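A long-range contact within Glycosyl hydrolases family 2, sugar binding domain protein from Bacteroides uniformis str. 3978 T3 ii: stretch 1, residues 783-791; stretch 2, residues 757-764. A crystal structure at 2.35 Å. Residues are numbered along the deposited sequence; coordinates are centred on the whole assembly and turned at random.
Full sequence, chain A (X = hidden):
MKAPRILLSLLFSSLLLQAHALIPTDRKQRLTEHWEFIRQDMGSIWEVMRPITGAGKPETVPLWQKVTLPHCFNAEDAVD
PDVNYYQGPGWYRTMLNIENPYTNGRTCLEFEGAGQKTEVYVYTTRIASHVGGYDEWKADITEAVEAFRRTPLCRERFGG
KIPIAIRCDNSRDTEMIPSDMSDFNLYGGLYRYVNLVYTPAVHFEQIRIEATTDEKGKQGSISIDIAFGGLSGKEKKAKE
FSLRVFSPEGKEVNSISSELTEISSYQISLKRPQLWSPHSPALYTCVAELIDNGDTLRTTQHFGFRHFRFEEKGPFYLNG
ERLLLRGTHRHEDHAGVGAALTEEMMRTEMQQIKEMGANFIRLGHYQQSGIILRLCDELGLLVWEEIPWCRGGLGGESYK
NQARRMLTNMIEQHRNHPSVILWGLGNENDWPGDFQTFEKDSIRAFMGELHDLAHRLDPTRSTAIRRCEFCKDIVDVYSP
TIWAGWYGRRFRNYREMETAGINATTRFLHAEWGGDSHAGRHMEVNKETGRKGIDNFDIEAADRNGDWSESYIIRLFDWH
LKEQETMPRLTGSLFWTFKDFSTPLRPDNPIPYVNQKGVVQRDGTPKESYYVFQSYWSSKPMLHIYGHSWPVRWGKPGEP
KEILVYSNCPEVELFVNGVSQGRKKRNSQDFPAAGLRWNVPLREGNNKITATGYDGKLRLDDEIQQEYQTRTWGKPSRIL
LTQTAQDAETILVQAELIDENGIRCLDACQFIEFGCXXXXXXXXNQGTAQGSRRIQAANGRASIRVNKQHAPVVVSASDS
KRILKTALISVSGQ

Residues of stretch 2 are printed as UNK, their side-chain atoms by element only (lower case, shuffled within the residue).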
# COMPACT_ATOMS: atom_id res chain seq x y z
N SER A 783 9.69 -13.18 22.68
CA SER A 783 9.00 -12.23 23.55
C SER A 783 8.54 -11.04 22.75
O SER A 783 9.19 -10.64 21.79
CB SER A 783 9.91 -11.75 24.69
OG SER A 783 10.22 -12.83 25.52
N ILE A 784 7.46 -10.42 23.20
CA ILE A 784 6.95 -9.23 22.55
C ILE A 784 6.36 -8.31 23.60
O ILE A 784 5.76 -8.77 24.57
CB ILE A 784 5.91 -9.59 21.46
CG1 ILE A 784 5.48 -8.34 20.69
CG2 ILE A 784 4.76 -10.36 22.08
CD1 ILE A 784 4.91 -8.62 19.34
N ARG A 785 6.54 -7.00 23.41
CA ARG A 785 5.95 -6.00 24.29
C ARG A 785 4.50 -5.71 23.92
O ARG A 785 4.12 -5.72 22.74
CB ARG A 785 6.76 -4.70 24.23
CG ARG A 785 7.99 -4.74 25.10
CD ARG A 785 8.98 -3.68 24.69
NE ARG A 785 10.28 -3.96 25.30
CZ ARG A 785 11.40 -3.28 25.03
NH1 ARG A 785 11.38 -2.27 24.16
NH2 ARG A 785 12.54 -3.62 25.62
N VAL A 786 3.70 -5.45 24.95
CA VAL A 786 2.27 -5.18 24.83
C VAL A 786 1.98 -3.83 25.47
O VAL A 786 2.46 -3.55 26.58
CB VAL A 786 1.43 -6.28 25.52
CG1 VAL A 786 -0.05 -6.10 25.20
CG2 VAL A 786 1.91 -7.65 25.08
N ASN A 787 1.21 -2.98 24.80
CA ASN A 787 0.99 -1.64 25.33
C ASN A 787 0.01 -1.70 26.49
O ASN A 787 -1.07 -2.30 26.36
CB ASN A 787 0.49 -0.68 24.25
CG ASN A 787 0.47 0.76 24.75
OD1 ASN A 787 -0.50 1.19 25.36
ND2 ASN A 787 1.55 1.49 24.52
N LYS A 788 0.38 -1.09 27.62
CA LYS A 788 -0.40 -1.22 28.84
C LYS A 788 -1.79 -0.60 28.68
O LYS A 788 -2.79 -1.20 29.10
CB LYS A 788 0.34 -0.57 30.01
CG LYS A 788 0.80 -1.54 31.10
CD LYS A 788 1.53 -0.80 32.22
CE LYS A 788 2.15 -1.77 33.22
NZ LYS A 788 3.15 -1.10 34.09
N GLN A 789 -1.86 0.59 28.08
CA GLN A 789 -3.14 1.28 27.90
C GLN A 789 -4.20 0.39 27.26
O GLN A 789 -5.37 0.42 27.66
CB GLN A 789 -2.94 2.53 27.04
CG GLN A 789 -2.18 3.67 27.71
CD GLN A 789 -1.60 4.66 26.70
OE1 GLN A 789 -0.54 4.42 26.12
NE2 GLN A 789 -2.31 5.77 26.48
N HIS A 790 -3.81 -0.42 26.27
CA HIS A 790 -4.78 -1.23 25.54
C HIS A 790 -5.29 -2.43 26.33
O HIS A 790 -6.30 -3.02 25.95
CB HIS A 790 -4.18 -1.72 24.22
CG HIS A 790 -3.91 -0.63 23.23
ND1 HIS A 790 -4.64 -0.49 22.06
CD2 HIS A 790 -2.99 0.36 23.22
CE1 HIS A 790 -4.17 0.54 21.38
NE2 HIS A 790 -3.17 1.07 22.05
N ALA A 791 -4.62 -2.79 27.42
CA ALA A 791 -5.06 -3.92 28.22
C ALA A 791 -6.38 -3.58 28.92
O ALA A 791 -6.64 -2.41 29.23
CB ALA A 791 -4.00 -4.30 29.26
N UNK A 757 -6.24 -9.82 20.28
CA UNK A 757 -7.61 -9.35 20.08
C UNK A 757 -7.66 -7.86 19.79
O UNK A 757 -8.65 -7.38 19.23
c UNK A 757 -8.49 -9.65 21.31
o UNK A 757 -7.84 -9.20 22.51
c UNK A 757 -8.80 -11.15 21.40
N UNK A 758 -6.63 -7.12 20.16
CA UNK A 758 -6.54 -5.71 19.82
C UNK A 758 -5.34 -5.55 18.89
O UNK A 758 -4.19 -5.69 19.32
o UNK A 758 -6.49 -2.59 21.70
c UNK A 758 -6.29 -3.38 20.77
c UNK A 758 -6.41 -4.86 21.07
o UNK A 758 -5.99 -2.99 19.63
N UNK A 759 -5.62 -5.22 17.63
CA UNK A 759 -4.61 -5.21 16.58
C UNK A 759 -3.59 -4.09 16.73
O UNK A 759 -2.70 -4.00 15.89
o UNK A 759 -5.77 -3.79 14.98
c UNK A 759 -5.29 -5.10 15.21
N UNK A 760 -3.71 -3.24 17.74
CA UNK A 760 -2.74 -2.20 17.99
C UNK A 760 -2.01 -2.33 19.31
O UNK A 760 -1.09 -1.56 19.57
c UNK A 760 -3.41 -0.82 17.94
c UNK A 760 -4.92 0.69 16.64
c UNK A 760 -4.04 -0.54 16.60
o UNK A 760 -6.16 0.53 16.61
o UNK A 760 -4.36 1.80 16.72
N UNK A 761 -2.39 -3.29 20.16
CA UNK A 761 -1.75 -3.41 21.46
C UNK A 761 -0.30 -3.88 21.31
O UNK A 761 0.59 -3.35 21.98
c UNK A 761 -2.54 -4.36 22.35
N UNK A 762 -0.05 -4.85 20.44
CA UNK A 762 1.30 -5.39 20.32
C UNK A 762 2.25 -4.35 19.76
O UNK A 762 1.96 -3.72 18.74
c UNK A 762 0.54 -7.83 19.99
c UNK A 762 0.66 -9.03 19.07
c UNK A 762 1.05 -8.15 21.40
c UNK A 762 1.31 -6.63 19.42
N UNK A 763 3.39 -4.15 20.44
CA UNK A 763 4.47 -3.33 19.91
C UNK A 763 5.14 -4.16 18.82
O UNK A 763 5.94 -5.05 19.12
c UNK A 763 6.78 -2.39 20.38
c UNK A 763 5.47 -2.93 20.99
c UNK A 763 8.07 -2.68 21.23
c UNK A 763 6.66 -0.89 20.02
N UNK A 764 4.83 -3.89 17.56
CA UNK A 764 5.42 -4.70 16.52
C UNK A 764 6.04 -3.81 15.45
O UNK A 764 6.09 -2.58 15.57
c UNK A 764 4.38 -5.65 15.92
n UNK A 764 -1.17 -5.30 13.66
n UNK A 764 0.73 -5.61 14.94
c UNK A 764 2.07 -6.13 15.21
c UNK A 764 0.05 -5.82 13.81
c UNK A 764 3.12 -5.02 15.37
n UNK A 764 0.58 -6.55 12.84

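Position 757 has three side-chain atoms, two carbons and one oxygen, with the oxygen and one carbon both on CB. They touch nothing on stretch 1. This beta-branched pattern is threonine. The hydroxyl of Thr757 is hydrogen-bonded elsewhere in the structure.

Position 758 has two carbons, the second carrying two oxygens. CB points toward stretch 1, and one oxygen lies near the plane of the His790 ring, at its edge. A short carboxylate is aspartate. Asp758 OD2 accepts a hydrogen bond from His790 ND1 at 2.8 Å.

Position 759 has one carbon and one oxygen. CB points away from stretch 1 and nothing there is touched. This is serine, Ser759.

Position 760 has three carbons in a row, the third carrying two oxygens. Its CB lies 3.8 Å from His790 CE1. The longer carboxylate is glutamate. Glu760 N donates to Asp758 OD1 at 3.0 Å, so the two carboxylate oxygens of Asp758 serve different partners.

Position 761 has a single side-chain carbon. This CB lies 3.6 Å from His790 CB and 4.2 Å from Val786 CG1. One carbon alone is alanine. Ala761 CA sits over the face of the His790 ring, 4.2 Å from its centroid, in a CH-pi contact.

Position 762 has four carbons, forked at the second. One carbon of the fork lies 3.8 Å from Val786 CG2, and CB lies 4.1 Å from Ile784 CD1. The fork lies beyond CB, so this is leucine and not isoleucine. The fork carbon near Val786 is Leu762 CD2.

Position 763 has four carbons with the same fork. One carbon of the fork lies 3.7 Å from Arg785 CD, against the aliphatic part of that side chain. This is again leucine, and the carbon is Leu763 CD2.

Position 764 has three carbons, a nitrogen, then a carbon carrying two more nitrogens. Its end leads away from stretch 1. This guanidinium marks arginine. Arg764 NH2 bonds to Ser759 O at 3.0 Å, within its own stretch.

The contact works through a short backbone pairing. Val786 and Leu762 form a single beta bridge, with their CA atoms 4.6 Å apart. Two hydrogen bonds hold it: Asn787 N to Ala761 O, 2.9 Å, and Leu763 N to Arg785 O, 2.9 Å. Apolar side chains of Ile784, Val786, Ala761 and Leu762 pack around this pairing. Beyond the strand, the type I turn from Lys788 to Ala791 carries His790. Its ring bonds to Asp758 at the edge and covers Ala761 with a face, extending the contact past the bridge. Together the two stretches bury 499 Å².

Stretch 2, residues 757-764: TDSEALLR
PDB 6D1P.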